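Local atomic coordinates of interpain A (Prevotella intermedia, PDB entry 3BB7), a protein that probably acts as a cysteine peptidase of the C10 family, seen here as a zymogen fragment that joins its prodomain to the protease domain. Residues Pro250-Gly255 / His267-Asp272; Asp223-Arg229 / Gln311-Val317; Gly278-Val282 / Gly292-Ile296; Leu89-Trp94 / Ala122-Tyr127. The protein carries 1 engineered substitution. All blocks are in the same frame, centred on the assembly; numbering follows the deposited sequence.

Interaction 1 of 4, residues Pro250-Gly255 / His267-Asp272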
loop_
_atom_site.group_PDB
_atom_site.type_symbol
_atom_site.label_atom_id
_atom_site.label_comp_id
_atom_site.label_asym_id
_atom_site.label_seq_id
_atom_site.Cartn_x
_atom_site.Cartn_y
_atom_site.Cartn_z
ATOM N N PRO A 250 8.871 2.895 6.840
ATOM C CA PRO A 250 8.027 2.423 5.734
ATOM C C PRO A 250 6.988 3.486 5.435
ATOM O O PRO A 250 6.582 4.249 6.351
ATOM C CB PRO A 250 7.357 1.178 6.298
ATOM C CG PRO A 250 8.126 0.796 7.548
ATOM C CD PRO A 250 8.762 2.070 8.058
ATOM N N LEU A 251 6.573 3.562 4.167
ATOM C CA LEU A 251 5.695 4.622 3.667
ATOM C C LEU A 251 4.320 4.133 3.238
ATOM O O LEU A 251 4.231 3.203 2.457
ATOM C CB LEU A 251 6.335 5.337 2.472
ATOM C CG LEU A 251 7.687 6.009 2.769
ATOM C CD1 LEU A 251 8.336 6.471 1.495
ATOM C CD2 LEU A 251 7.483 7.182 3.682
ATOM N N ILE A 252 3.264 4.764 3.736
ATOM C CA ILE A 252 1.917 4.515 3.238
ATOM C C ILE A 252 1.823 5.225 1.881
ATOM O O ILE A 252 2.168 6.417 1.774
ATOM C CB ILE A 252 0.902 5.136 4.224
ATOM C CG1 ILE A 252 1.048 4.486 5.615
ATOM C CG2 ILE A 252 -0.534 5.046 3.676
ATOM C CD1 ILE A 252 0.360 5.260 6.745
ATOM N N TYR A 253 1.398 4.519 0.830
ATOM C CA TYR A 253 1.464 5.055 -0.528
ATOM C C TYR A 253 0.188 4.657 -1.272
ATOM O O TYR A 253 -0.302 3.543 -1.112
ATOM C CB TYR A 253 2.671 4.420 -1.211
ATOM C CG TYR A 253 3.217 5.093 -2.469
ATOM C CD1 TYR A 253 4.375 5.864 -2.411
ATOM C CD2 TYR A 253 2.570 4.962 -3.703
ATOM C CE1 TYR A 253 4.909 6.447 -3.545
ATOM C CE2 TYR A 253 3.096 5.547 -4.868
ATOM C CZ TYR A 253 4.265 6.300 -4.779
ATOM O OH TYR A 253 4.803 6.866 -5.928
ATOM N N GLY A 254 -0.365 5.539 -2.100
ATOM C CA GLY A 254 -1.543 5.140 -2.859
ATOM C C GLY A 254 -2.270 6.331 -3.419
ATOM O O GLY A 254 -1.726 7.440 -3.489
ATOM N N GLY A 255 -3.518 6.125 -3.805
ATOM C CA GLY A 255 -4.298 7.205 -4.406
ATOM C C GLY A 255 -5.655 6.731 -4.863
ATOM O O GLY A 255 -5.975 5.551 -4.754
ATOM N N HIS A 267 -6.423 2.610 -4.346
ATOM C CA HIS A 267 -5.345 1.670 -4.182
ATOM C C HIS A 267 -4.449 2.238 -3.102
ATOM O O HIS A 267 -4.283 3.460 -2.968
ATOM C CB HIS A 267 -4.544 1.509 -5.490
ATOM C CG HIS A 267 -4.399 2.778 -6.268
ATOM N ND1 HIS A 267 -3.241 3.531 -6.286
ATOM C CD2 HIS A 267 -5.280 3.423 -7.067
ATOM C CE1 HIS A 267 -3.433 4.606 -7.036
ATOM N NE2 HIS A 267 -4.659 4.554 -7.530
ATOM N N ALA A 268 -3.849 1.367 -2.321
ATOM C CA ALA A 268 -2.859 1.810 -1.345
ATOM C C ALA A 268 -2.058 0.615 -0.908
ATOM O O ALA A 268 -2.523 -0.522 -0.960
ATOM C CB ALA A 268 -3.525 2.519 -0.121
ATOM N N PHE A 269 -0.829 0.881 -0.493
ATOM C CA PHE A 269 0.097 -0.169 -0.184
ATOM C C PHE A 269 1.198 0.451 0.643
ATOM O O PHE A 269 1.194 1.674 0.888
ATOM C CB PHE A 269 0.628 -0.849 -1.468
ATOM C CG PHE A 269 1.168 0.104 -2.526
ATOM C CD1 PHE A 269 2.516 0.511 -2.532
ATOM C CD2 PHE A 269 0.338 0.556 -3.545
ATOM C CE1 PHE A 269 3.009 1.352 -3.540
ATOM C CE2 PHE A 269 0.843 1.397 -4.562
ATOM C CZ PHE A 269 2.156 1.798 -4.533
ATOM N N VAL A 270 2.135 -0.386 1.071
ATOM C CA VAL A 270 3.274 0.089 1.847
ATOM C C VAL A 270 4.559 -0.095 1.041
ATOM O O VAL A 270 4.789 -1.186 0.473
ATOM C CB VAL A 270 3.407 -0.621 3.224
ATOM C CG1 VAL A 270 4.581 -0.055 4.026
ATOM C CG2 VAL A 270 2.090 -0.500 3.976
ATOM N N ILE A 271 5.386 0.954 0.992
ATOM C CA ILE A 271 6.773 0.782 0.503
ATOM C C ILE A 271 7.622 0.551 1.723
ATOM O O ILE A 271 7.715 1.416 2.619
ATOM C CB ILE A 271 7.303 2.009 -0.279
ATOM C CG1 ILE A 271 6.477 2.196 -1.575
ATOM C CG2 ILE A 271 8.848 1.877 -0.540
ATOM C CD1 ILE A 271 6.789 3.516 -2.261
ATOM N N ASP A 272 8.279 -0.596 1.759
ATOM C CA ASP A 272 9.033 -0.970 2.938
ATOM C C ASP A 272 10.468 -1.368 2.659
ATOM O O ASP A 272 11.102 -2.039 3.469
ATOM C CB ASP A 272 8.293 -2.040 3.756
ATOM C CG ASP A 272 8.222 -3.373 3.076
ATOM O OD1 ASP A 272 7.915 -4.358 3.790
ATOM O OD2 ASP A 272 8.475 -3.470 1.843
#
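Backbone hydrogen bonds tie Leu251 to Ile271, Tyr253 to Phe269 and Gly255 to His267, two to each pair, so this antiparallel hairpin is gripped six times. The shortest runs from Phe269 N to Tyr253 O at 2.8 Å. At the non-hydrogen-bonded pair Gly254 and Ala268 the strands pinch together, CA to CA 3.9 Å.

The aromatic contact lies on the Tyr253 face. Tyr253 and Phe269 point the same way, and their planes lie within 28° of each other but are displaced, leaving little ring over ring; Phe269 CZ comes within 3.3 Å of Tyr253 CD2. Phe269 CG sits between its own N and carbonyl carbon (chi1 51°), which swings one ring face under Tyr253 CB. At the other ortho carbon of the tyrosine, CD1, Ile271 CD1 approaches to 3.4 Å.

Another flat-group contact involves His267, the predicted proton acceptor: Gly255 O sits over the middle of the imidazole, 3.1 Å above its plane, while NE2 bonds to Glu310 OE1.

Strand 312-315 lies beyond strand 251-255, and strand 280-283 beyond strand 267-274. Helix 116-128 packs on Ile252 and Val270, while helix 49-68 meets Phe269 and stacks Trp53 on His267.

Interaction 2 of 4, residues Asp223-Arg229 / Gln311-Val317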
loop_
_atom_site.group_PDB
_atom_site.type_symbol
_atom_site.label_atom_id
_atom_site.label_comp_id
_atom_site.label_asym_id
_atom_site.label_seq_id
_atom_site.Cartn_x
_atom_site.Cartn_y
_atom_site.Cartn_z
ATOM N N ASP A 223 4.184 14.398 13.189
ATOM C CA ASP A 223 4.838 14.717 11.917
ATOM C C ASP A 223 4.131 14.162 10.670
ATOM O O ASP A 223 4.606 14.378 9.534
ATOM C CB ASP A 223 6.280 14.224 11.927
ATOM C CG ASP A 223 7.132 14.893 12.970
ATOM O OD1 ASP A 223 6.700 15.889 13.596
ATOM O OD2 ASP A 223 8.269 14.396 13.163
ATOM N N ALA A 224 3.048 13.403 10.850
ATOM C CA ALA A 224 2.403 12.787 9.677
ATOM C C ALA A 224 1.943 13.854 8.691
ATOM O O ALA A 224 1.392 14.904 9.087
ATOM C CB ALA A 224 1.234 11.905 10.101
ATOM N N GLU A 225 2.171 13.581 7.406
ATOM C CA GLU A 225 1.725 14.529 6.375
ATOM C C GLU A 225 1.571 13.821 5.039
ATOM O O GLU A 225 2.301 12.887 4.729
ATOM C CB GLU A 225 2.704 15.722 6.295
ATOM C CG GLU A 225 4.092 15.280 5.904
ATOM C CD GLU A 225 4.949 16.401 5.354
ATOM O OE1 GLU A 225 6.180 16.234 5.339
ATOM O OE2 GLU A 225 4.394 17.450 4.962
ATOM N N TYR A 226 0.611 14.277 4.250
ATOM C CA TYR A 226 0.361 13.733 2.936
ATOM C C TYR A 226 1.055 14.628 1.905
ATOM O O TYR A 226 1.008 15.860 2.022
ATOM C CB TYR A 226 -1.177 13.706 2.721
ATOM C CG TYR A 226 -1.719 14.124 1.363
ATOM C CD1 TYR A 226 -2.347 15.358 1.185
ATOM C CD2 TYR A 226 -1.619 13.273 0.271
ATOM C CE1 TYR A 226 -2.834 15.729 -0.051
ATOM C CE2 TYR A 226 -2.133 13.622 -0.976
ATOM C CZ TYR A 226 -2.721 14.851 -1.128
ATOM O OH TYR A 226 -3.209 15.185 -2.370
ATOM N N ILE A 227 1.698 14.005 0.920
ATOM C CA ILE A 227 2.244 14.745 -0.239
ATOM C C ILE A 227 1.836 14.039 -1.522
ATOM O O ILE A 227 1.544 12.836 -1.504
ATOM C CB ILE A 227 3.778 14.907 -0.134
ATOM C CG1 ILE A 227 4.515 13.553 -0.148
ATOM C CG2 ILE A 227 4.133 15.777 1.119
ATOM C CD1 ILE A 227 6.030 13.714 -0.243
ATOM N N THR A 228 1.790 14.780 -2.625
ATOM C CA THR A 228 1.360 14.179 -3.877
ATOM C C THR A 228 2.437 14.280 -4.962
ATOM O O THR A 228 3.155 15.281 -5.060
ATOM C CB THR A 228 0.013 14.727 -4.315
ATOM O OG1 THR A 228 -0.575 13.848 -5.303
ATOM C CG2 THR A 228 0.151 16.101 -4.881
ATOM N N ARG A 229 2.573 13.204 -5.742
ATOM C CA ARG A 229 3.707 13.100 -6.658
ATOM C C ARG A 229 3.729 14.173 -7.731
ATOM O O ARG A 229 4.800 14.572 -8.157
ATOM C CB ARG A 229 3.770 11.709 -7.303
ATOM C CG ARG A 229 5.094 11.509 -8.015
ATOM C CD ARG A 229 5.233 10.086 -8.504
ATOM N NE ARG A 229 6.396 9.997 -9.371
ATOM C CZ ARG A 229 7.040 8.864 -9.662
ATOM N NH1 ARG A 229 6.645 7.692 -9.152
ATOM N NH2 ARG A 229 8.105 8.912 -10.458
ATOM N N GLN A 311 -0.863 9.079 -7.170
ATOM C CA GLN A 311 0.273 8.691 -6.325
ATOM C C GLN A 311 0.499 9.721 -5.246
ATOM O O GLN A 311 0.970 10.828 -5.515
ATOM C CB GLN A 311 1.557 8.542 -7.139
ATOM C CG GLN A 311 1.547 7.387 -8.116
ATOM C CD GLN A 311 2.849 7.316 -8.879
ATOM O OE1 GLN A 311 3.880 6.858 -8.349
ATOM N NE2 GLN A 311 2.821 7.755 -10.130
ATOM N N ASP A 312 0.094 9.342 -4.043
ATOM C CA ASP A 312 0.226 10.153 -2.857
ATOM C C ASP A 312 1.026 9.330 -1.862
ATOM O O ASP A 312 1.056 8.093 -1.947
ATOM C CB ASP A 312 -1.148 10.423 -2.224
ATOM C CG ASP A 312 -2.157 10.989 -3.205
ATOM O OD1 ASP A 312 -3.337 10.562 -3.153
ATOM O OD2 ASP A 312 -1.779 11.840 -4.034
ATOM N N MET A 313 1.677 9.988 -0.913
ATOM C CA MET A 313 2.294 9.249 0.183
ATOM C C MET A 313 1.970 9.938 1.481
ATOM O O MET A 313 1.772 11.161 1.532
ATOM C CB MET A 313 3.810 9.056 -0.017
ATOM C CG MET A 313 4.699 10.184 0.395
ATOM S SD MET A 313 6.488 9.820 0.602
ATOM C CE MET A 313 6.930 9.451 -1.098
ATOM N N VAL A 314 1.970 9.161 2.552
ATOM C CA VAL A 314 1.924 9.742 3.888
ATOM C C VAL A 314 3.279 9.443 4.477
ATOM O O VAL A 314 3.652 8.252 4.606
ATOM C CB VAL A 314 0.800 9.171 4.760
ATOM C CG1 VAL A 314 0.898 9.783 6.142
ATOM C CG2 VAL A 314 -0.549 9.466 4.140
ATOM N N ARG A 315 4.028 10.503 4.790
ATOM C CA ARG A 315 5.314 10.367 5.450
ATOM C C ARG A 315 5.196 10.969 6.853
ATOM O O ARG A 315 4.159 11.565 7.201
ATOM C CB ARG A 315 6.423 11.011 4.603
ATOM C CG ARG A 315 6.357 12.506 4.502
ATOM C CD ARG A 315 7.494 13.046 3.618
ATOM N NE ARG A 315 7.258 14.463 3.392
ATOM C CZ ARG A 315 8.108 15.271 2.771
ATOM N NH1 ARG A 315 9.275 14.794 2.338
ATOM N NH2 ARG A 315 7.779 16.548 2.584
ATOM N N GLY A 316 6.223 10.789 7.686
ATOM C CA GLY A 316 6.204 11.344 9.038
ATOM C C GLY A 316 5.581 10.422 10.069
ATOM O O GLY A 316 5.263 10.857 11.158
ATOM N N VAL A 317 5.395 9.148 9.723
ATOM C CA VAL A 317 4.835 8.168 10.639
ATOM C C VAL A 317 5.985 7.315 11.171
ATOM O O VAL A 317 6.645 6.550 10.426
ATOM C CB VAL A 317 3.778 7.291 9.948
ATOM C CG1 VAL A 317 3.221 6.238 10.914
ATOM C CG2 VAL A 317 2.618 8.178 9.409
HETATM O O HOH W 1 4.899 11.660 13.759
HETATM O O HOH W 2 -4.181 13.406 -4.064
#
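Asp223 N and Gly316 O share a bridging water ahead of the strands proper. Ala224 follows, its CB resting on Val317 CG2 at 4.0 Å.

Glu225 pairs with Arg315 through two backbone bonds and a salt bridge, OE1 to NE 2.8 Å. Both set CG between backbone N and carbonyl carbon (chi1 62° and 69°), which sends the two chains the same way, side by side, with carboxylate and guanidinium planes 22° apart; the hydrogen bond within the salt bridge is weak, bent at the hydrogen. Tyr226 turns a ring edge to Asp312, Tyr226 CE2 to Asp312 CG 3.4 Å, with the carboxylate nearly perpendicular to the ring; a water joins Tyr226 OH to Asp312 OD2.

Ile227 packs tightly, CG1 against Met313 CG at 3.4 Å, and its CD1 lies over a face of the Arg315 guanidinium. Thr228 OG1 donates to Asp312 OD2 over 2.7 Å. At the segment's end Arg229 NH1 reaches Gln311 OE1 at 3.0 Å; NH1 also bonds to Ile296 O, and Gln311 OE1 to Tyr253 OH.

This is the rim of a twisted antiparallel sheet: strand 225-228 is outermost, held by strand 312-315, in a C10-family protease domain of clan CA.

Interaction 3 of 4, residues Gly278-Val282 / Gly292-Ile296; sequences GLVSV and GYYKI
Val280 and Tyr294 form the firm middle of this hairpin, joined by a reciprocal pair of backbone hydrogen bonds of 2.9 Å, Val280 N to Tyr294 O and Tyr294 N to Val280 O. On their face of the sheet, Val280 CG2 touches Ile296 CG2 at 3.9 Å, the two side chains crossing at about a right angle. Val282 meets the Tyr294 ring in the same way, CG2 to CD2 4.0 Å. This side is well backed: Ile271 and Val241 lie against Val280, and Trp54 and Trp284 each meet the Tyr294 ring edge-to-face.

On the other face Tyr293 lays its ring flat over Ser281, whose CB stands under one face, 3.9 Å from the centroid and only 18° off the normal. Tyr293 CG lies opposite its carbonyl carbon (chi1 -78°), and from there the ring leans back across the neighbouring strand, with Leu279 O near its plane at the edge. Next to the sheet proper, Leu279 CG meets Lys295 CG at 3.8 Å.

The Gly292 and Tyr293 side is the partly exposed one, and the Val282-Gly292 pair is uneven: Val282 N bonds firmly to Gly292 O at 2.8 Å, Gly292 N only weakly to Val282 O at 3.3 Å. Past the strands, Gly278 and Ile296 are joined through a water, which accepts from Ile296 N and donates to Gly278 O.

Ser281 OG bonds to Asp272 OD2 and Thr88 OG1, while its CB lies under the Tyr293 ring. The pairing of the two segments thus rests on backbone bonds and carbon packing.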
loop_
_atom_site.group_PDB
_atom_site.type_symbol
_atom_site.label_atom_id
_atom_site.label_comp_id
_atom_site.label_asym_id
_atom_site.label_seq_id
_atom_site.Cartn_x
_atom_site.Cartn_y
_atom_site.Cartn_z
ATOM N N GLY A 278 17.009 0.496 -7.489
ATOM C CA GLY A 278 15.965 1.490 -7.279
ATOM C C GLY A 278 14.545 0.941 -7.286
ATOM O O GLY A 278 13.597 1.712 -7.103
ATOM N N LEU A 279 14.362 -0.370 -7.517
ATOM C CA LEU A 279 13.012 -0.960 -7.285
ATOM C C LEU A 279 12.628 -0.865 -5.813
ATOM O O LEU A 279 13.489 -0.941 -4.924
ATOM C CB LEU A 279 12.958 -2.428 -7.728
ATOM C CG LEU A 279 12.859 -2.650 -9.239
ATOM C CD1 LEU A 279 14.136 -2.257 -9.938
ATOM C CD2 LEU A 279 12.501 -4.114 -9.475
ATOM N N VAL A 280 11.340 -0.685 -5.537
ATOM C CA VAL A 280 10.892 -0.578 -4.147
ATOM C C VAL A 280 10.218 -1.874 -3.692
ATOM O O VAL A 280 9.521 -2.533 -4.480
ATOM C CB VAL A 280 9.973 0.642 -3.946
ATOM C CG1 VAL A 280 10.768 1.923 -4.153
ATOM C CG2 VAL A 280 8.750 0.592 -4.892
ATOM N N SER A 281 10.428 -2.245 -2.429
ATOM C CA SER A 281 9.719 -3.343 -1.830
ATOM C C SER A 281 8.313 -2.897 -1.516
ATOM O O SER A 281 8.114 -1.873 -0.846
ATOM C CB SER A 281 10.436 -3.777 -0.556
ATOM O OG SER A 281 9.754 -4.853 0.070
ATOM N N VAL A 282 7.337 -3.659 -1.996
ATOM C CA VAL A 282 5.922 -3.311 -1.874
ATOM C C VAL A 282 5.150 -4.415 -1.144
ATOM O O VAL A 282 5.281 -5.612 -1.467
ATOM C CB VAL A 282 5.279 -3.113 -3.243
ATOM C CG1 VAL A 282 3.789 -2.777 -3.123
ATOM C CG2 VAL A 282 5.996 -2.014 -4.054
ATOM N N GLY A 292 6.507 -7.972 -3.447
ATOM C CA GLY A 292 7.819 -8.094 -4.102
ATOM C C GLY A 292 8.411 -6.736 -4.374
ATOM O O GLY A 292 7.991 -5.745 -3.764
ATOM N N TYR A 293 9.378 -6.674 -5.293
ATOM C CA TYR A 293 10.039 -5.412 -5.652
ATOM C C TYR A 293 9.546 -4.949 -7.002
ATOM O O TYR A 293 9.507 -5.716 -7.972
ATOM C CB TYR A 293 11.540 -5.622 -5.683
ATOM C CG TYR A 293 12.197 -5.643 -4.311
ATOM C CD1 TYR A 293 12.955 -4.560 -3.866
ATOM C CD2 TYR A 293 12.027 -6.717 -3.456
ATOM C CE1 TYR A 293 13.586 -4.598 -2.618
ATOM C CE2 TYR A 293 12.656 -6.764 -2.200
ATOM C CZ TYR A 293 13.401 -5.682 -1.782
ATOM O OH TYR A 293 14.033 -5.747 -0.553
ATOM N N TYR A 294 9.179 -3.679 -7.069
ATOM C CA TYR A 294 8.528 -3.112 -8.250
ATOM C C TYR A 294 9.068 -1.743 -8.599
ATOM O O TYR A 294 9.445 -0.978 -7.720
ATOM C CB TYR A 294 7.012 -3.008 -7.975
ATOM C CG TYR A 294 6.377 -4.389 -7.865
ATOM C CD1 TYR A 294 5.936 -5.052 -9.013
ATOM C CD2 TYR A 294 6.240 -5.043 -6.634
ATOM C CE1 TYR A 294 5.407 -6.331 -8.960
ATOM C CE2 TYR A 294 5.671 -6.353 -6.565
ATOM C CZ TYR A 294 5.244 -6.966 -7.748
ATOM O OH TYR A 294 4.728 -8.245 -7.752
ATOM N N LYS A 295 9.078 -1.415 -9.874
ATOM C CA LYS A 295 9.472 -0.064 -10.283
ATOM C C LYS A 295 8.380 0.964 -10.029
ATOM O O LYS A 295 7.214 0.783 -10.406
ATOM C CB LYS A 295 9.837 -0.070 -11.769
ATOM C CG LYS A 295 11.200 -0.730 -12.027
ATOM C CD LYS A 295 11.695 -0.471 -13.414
ATOM C CE LYS A 295 13.181 -0.790 -13.522
ATOM N NZ LYS A 295 14.063 0.360 -13.166
ATOM N N ILE A 296 8.771 2.063 -9.405
ATOM C CA ILE A 296 7.916 3.251 -9.350
ATOM C C ILE A 296 8.619 4.497 -9.925
ATOM O O ILE A 296 7.952 5.491 -10.237
ATOM C CB ILE A 296 7.343 3.584 -7.954
ATOM C CG1 ILE A 296 8.470 3.965 -6.994
ATOM C CG2 ILE A 296 6.450 2.415 -7.444
ATOM C CD1 ILE A 296 7.989 4.672 -5.712
HETATM O O HOH W 3 11.734 2.202 -9.049
#

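Interaction 4 of 4, residues Leu89-Trp94 / Ala122-Tyr127. Unlike the reference sequence in segment 122-127: Val124 (reference Ala).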
loop_
_atom_site.group_PDB
_atom_site.type_symbol
_atom_site.label_atom_id
_atom_site.label_comp_id
_atom_site.label_asym_id
_atom_site.label_seq_id
_atom_site.Cartn_x
_atom_site.Cartn_y
_atom_site.Cartn_z
ATOM N N LEU A 89 11.145 -4.266 5.249
ATOM C CA LEU A 89 11.009 -4.029 6.673
ATOM C C LEU A 89 9.824 -4.718 7.344
ATOM O O LEU A 89 9.945 -5.157 8.506
ATOM C CB LEU A 89 10.908 -2.515 6.943
ATOM C CG LEU A 89 12.210 -1.760 6.636
ATOM C CD1 LEU A 89 11.997 -0.251 6.682
ATOM C CD2 LEU A 89 13.341 -2.138 7.617
ATOM N N LEU A 90 8.668 -4.778 6.660
ATOM C CA LEU A 90 7.496 -5.365 7.310
ATOM C C LEU A 90 7.575 -6.900 7.355
ATOM O O LEU A 90 8.196 -7.541 6.478
ATOM C CB LEU A 90 6.239 -4.973 6.525
ATOM C CG LEU A 90 5.493 -3.675 6.826
ATOM C CD1 LEU A 90 6.265 -2.449 7.288
ATOM C CD2 LEU A 90 4.522 -3.379 5.666
ATOM N N THR A 91 6.912 -7.499 8.358
ATOM C CA THR A 91 6.813 -8.973 8.427
ATOM C C THR A 91 5.373 -9.467 8.246
ATOM O O THR A 91 5.120 -10.675 8.195
ATOM C CB THR A 91 7.348 -9.478 9.777
ATOM O OG1 THR A 91 6.673 -8.805 10.848
ATOM C CG2 THR A 91 8.873 -9.184 9.863
ATOM N N THR A 92 4.430 -8.526 8.159
ATOM C CA THR A 92 3.028 -8.877 8.088
ATOM C C THR A 92 2.587 -9.065 6.630
ATOM O O THR A 92 3.185 -8.512 5.697
ATOM C CB THR A 92 2.163 -7.779 8.716
ATOM O OG1 THR A 92 2.528 -6.501 8.158
ATOM C CG2 THR A 92 2.342 -7.751 10.212
ATOM N N THR A 93 1.533 -9.855 6.444
ATOM C CA THR A 93 0.922 -10.021 5.145
ATOM C C THR A 93 -0.582 -9.819 5.275
ATOM O O THR A 93 -1.382 -10.713 5.023
ATOM C CB THR A 93 1.246 -11.401 4.524
ATOM O OG1 THR A 93 1.041 -12.430 5.498
ATOM C CG2 THR A 93 2.687 -11.427 4.041
ATOM N N TRP A 94 -0.964 -8.617 5.685
ATOM C CA TRP A 94 -2.363 -8.372 6.009
ATOM C C TRP A 94 -3.238 -8.080 4.797
ATOM O O TRP A 94 -2.722 -7.902 3.684
ATOM C CB TRP A 94 -2.448 -7.258 7.064
ATOM C CG TRP A 94 -1.861 -7.696 8.397
ATOM C CD1 TRP A 94 -1.453 -8.960 8.744
ATOM C CD2 TRP A 94 -1.683 -6.887 9.561
ATOM N NE1 TRP A 94 -1.039 -8.993 10.061
ATOM C CE2 TRP A 94 -1.143 -7.729 10.577
ATOM C CE3 TRP A 94 -1.868 -5.515 9.841
ATOM C CZ2 TRP A 94 -0.799 -7.253 11.844
ATOM C CZ3 TRP A 94 -1.556 -5.042 11.114
ATOM C CH2 TRP A 94 -1.015 -5.913 12.098
ATOM N N ALA A 122 -2.445 0.276 8.993
ATOM C CA ALA A 122 -2.323 -0.667 10.119
ATOM C C ALA A 122 -0.966 -1.391 10.070
ATOM O O ALA A 122 -0.330 -1.591 11.113
ATOM C CB ALA A 122 -3.503 -1.643 10.100
ATOM N N GLN A 123 -0.523 -1.770 8.871
ATOM C CA GLN A 123 0.754 -2.495 8.791
ATOM C C GLN A 123 1.923 -1.583 9.172
ATOM O O GLN A 123 2.877 -2.027 9.818
ATOM C CB GLN A 123 0.970 -3.121 7.430
ATOM C CG GLN A 123 -0.015 -4.249 7.129
ATOM C CD GLN A 123 0.354 -5.044 5.887
ATOM O OE1 GLN A 123 0.883 -6.165 5.978
ATOM N NE2 GLN A 123 0.075 -4.475 4.720
ATOM N N VAL A 124 1.876 -0.309 8.776
ATOM C CA VAL A 124 2.926 0.605 9.214
ATOM C C VAL A 124 2.881 0.844 10.728
ATOM O O VAL A 124 3.920 0.806 11.375
ATOM C CB VAL A 124 2.854 1.927 8.416
ATOM C CG1 VAL A 124 3.897 2.966 8.971
ATOM C CG2 VAL A 124 3.153 1.636 6.949
ATOM N N LEU A 125 1.704 1.075 11.310
ATOM C CA LEU A 125 1.629 1.260 12.778
ATOM C C LEU A 125 2.122 0.027 13.523
ATOM O O LEU A 125 2.860 0.131 14.519
ATOM C CB LEU A 125 0.195 1.573 13.199
ATOM C CG LEU A 125 -0.140 3.085 13.200
ATOM C CD1 LEU A 125 0.348 3.839 11.942
ATOM C CD2 LEU A 125 -1.607 3.364 13.501
ATOM N N ASN A 126 1.791 -1.154 13.016
ATOM C CA ASN A 126 2.231 -2.372 13.662
ATOM C C ASN A 126 3.758 -2.525 13.592
ATOM O O ASN A 126 4.388 -3.068 14.493
ATOM C CB ASN A 126 1.579 -3.605 13.024
ATOM C CG ASN A 126 2.033 -4.888 13.706
ATOM O OD1 ASN A 126 1.751 -5.116 14.900
ATOM N ND2 ASN A 126 2.737 -5.732 12.954
ATOM N N TYR A 127 4.355 -2.092 12.484
ATOM C CA TYR A 127 5.823 -2.122 12.372
ATOM C C TYR A 127 6.462 -1.342 13.533
ATOM O O TYR A 127 7.456 -1.793 14.153
ATOM C CB TYR A 127 6.251 -1.570 11.008
ATOM C CG TYR A 127 7.750 -1.425 10.929
ATOM C CD1 TYR A 127 8.569 -2.547 10.732
ATOM C CD2 TYR A 127 8.348 -0.188 11.120
ATOM C CE1 TYR A 127 9.958 -2.421 10.685
ATOM C CE2 TYR A 127 9.777 -0.043 11.082
ATOM C CZ TYR A 127 10.553 -1.169 10.856
ATOM O OH TYR A 127 11.931 -1.090 10.849
HETATM O O HOH W 4 3.359 -4.710 10.132
#
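Gln123 leaves the helix with CG opposite its carbonyl carbon (chi1 -67°) and runs on extended (chi2 -169°), and this carries OE1 across to Thr92 and Trp94. Thr92 answers by setting OG1 between its own N and carbonyl carbon, facing the helix.

Two donors therefore hold one amide oxygen. Thr92 OG1 gives a hydrogen bond of 2.8 Å to Gln123 OE1, and Trp94 N gives a nearly straight one of 3.1 Å to the same OE1, at 172°. They arrive from opposite faces of the amide plane, Trp94 N well above it. With NE2 also bonded to Asn283 OD1, both ends of the amide are held, which should fix its rotation. A water adds a further tie, donating to Thr92 OG1 and to Gln123 O and accepting from Asn126 ND2.

The Trp94 indole lies beside the Gln123 stem, CE3 to CG 3.5 Å, and reaches along the helix to Asn126, where CH2 approaches CB at 3.6 Å. At the other end Leu90 CD1 rests on Tyr127 CB, 3.8 Å away, while Leu89 O lies 3.5 Å from Tyr127 CE1.

The 89-94 loop thus lies along helix 116-128, which begins at the predicted nucleophile position, an engineered alanine here. Strand 267-274 flanks the loop, with Val270 against Leu90 and Asp272 bonded to Leu89 and Leu90; helix 176-192 covers Trp94 and Ala122.

In the fold
Interactions 1, 2 and 3 belong to one antiparallel sheet, whereas interaction 4 packs a loop onto helix 116-128 beside it. Interaction 1 is the buried centre, about 3 Å from the middle of the chain, and all three others touch it: Gly254 O bonds to Asp312 N, Phe269 CD1 packs on Val282 CG1, and Val270 CG1 on Val124 CG2. Interaction 2, at the sheet's rim, adds a salt bridge, side-chain hydrogen bonds and bridging waters to its backbone pairing. Interaction 3, largely buried, relies on backbone bonds and carbon contacts. Interaction 4, also buried, combines a glutamine amide bonded to the loop with packing of Trp94 and Leu90 on the helix. Val317 CG1 on Leu125 CD1 links interactions 2 and 4.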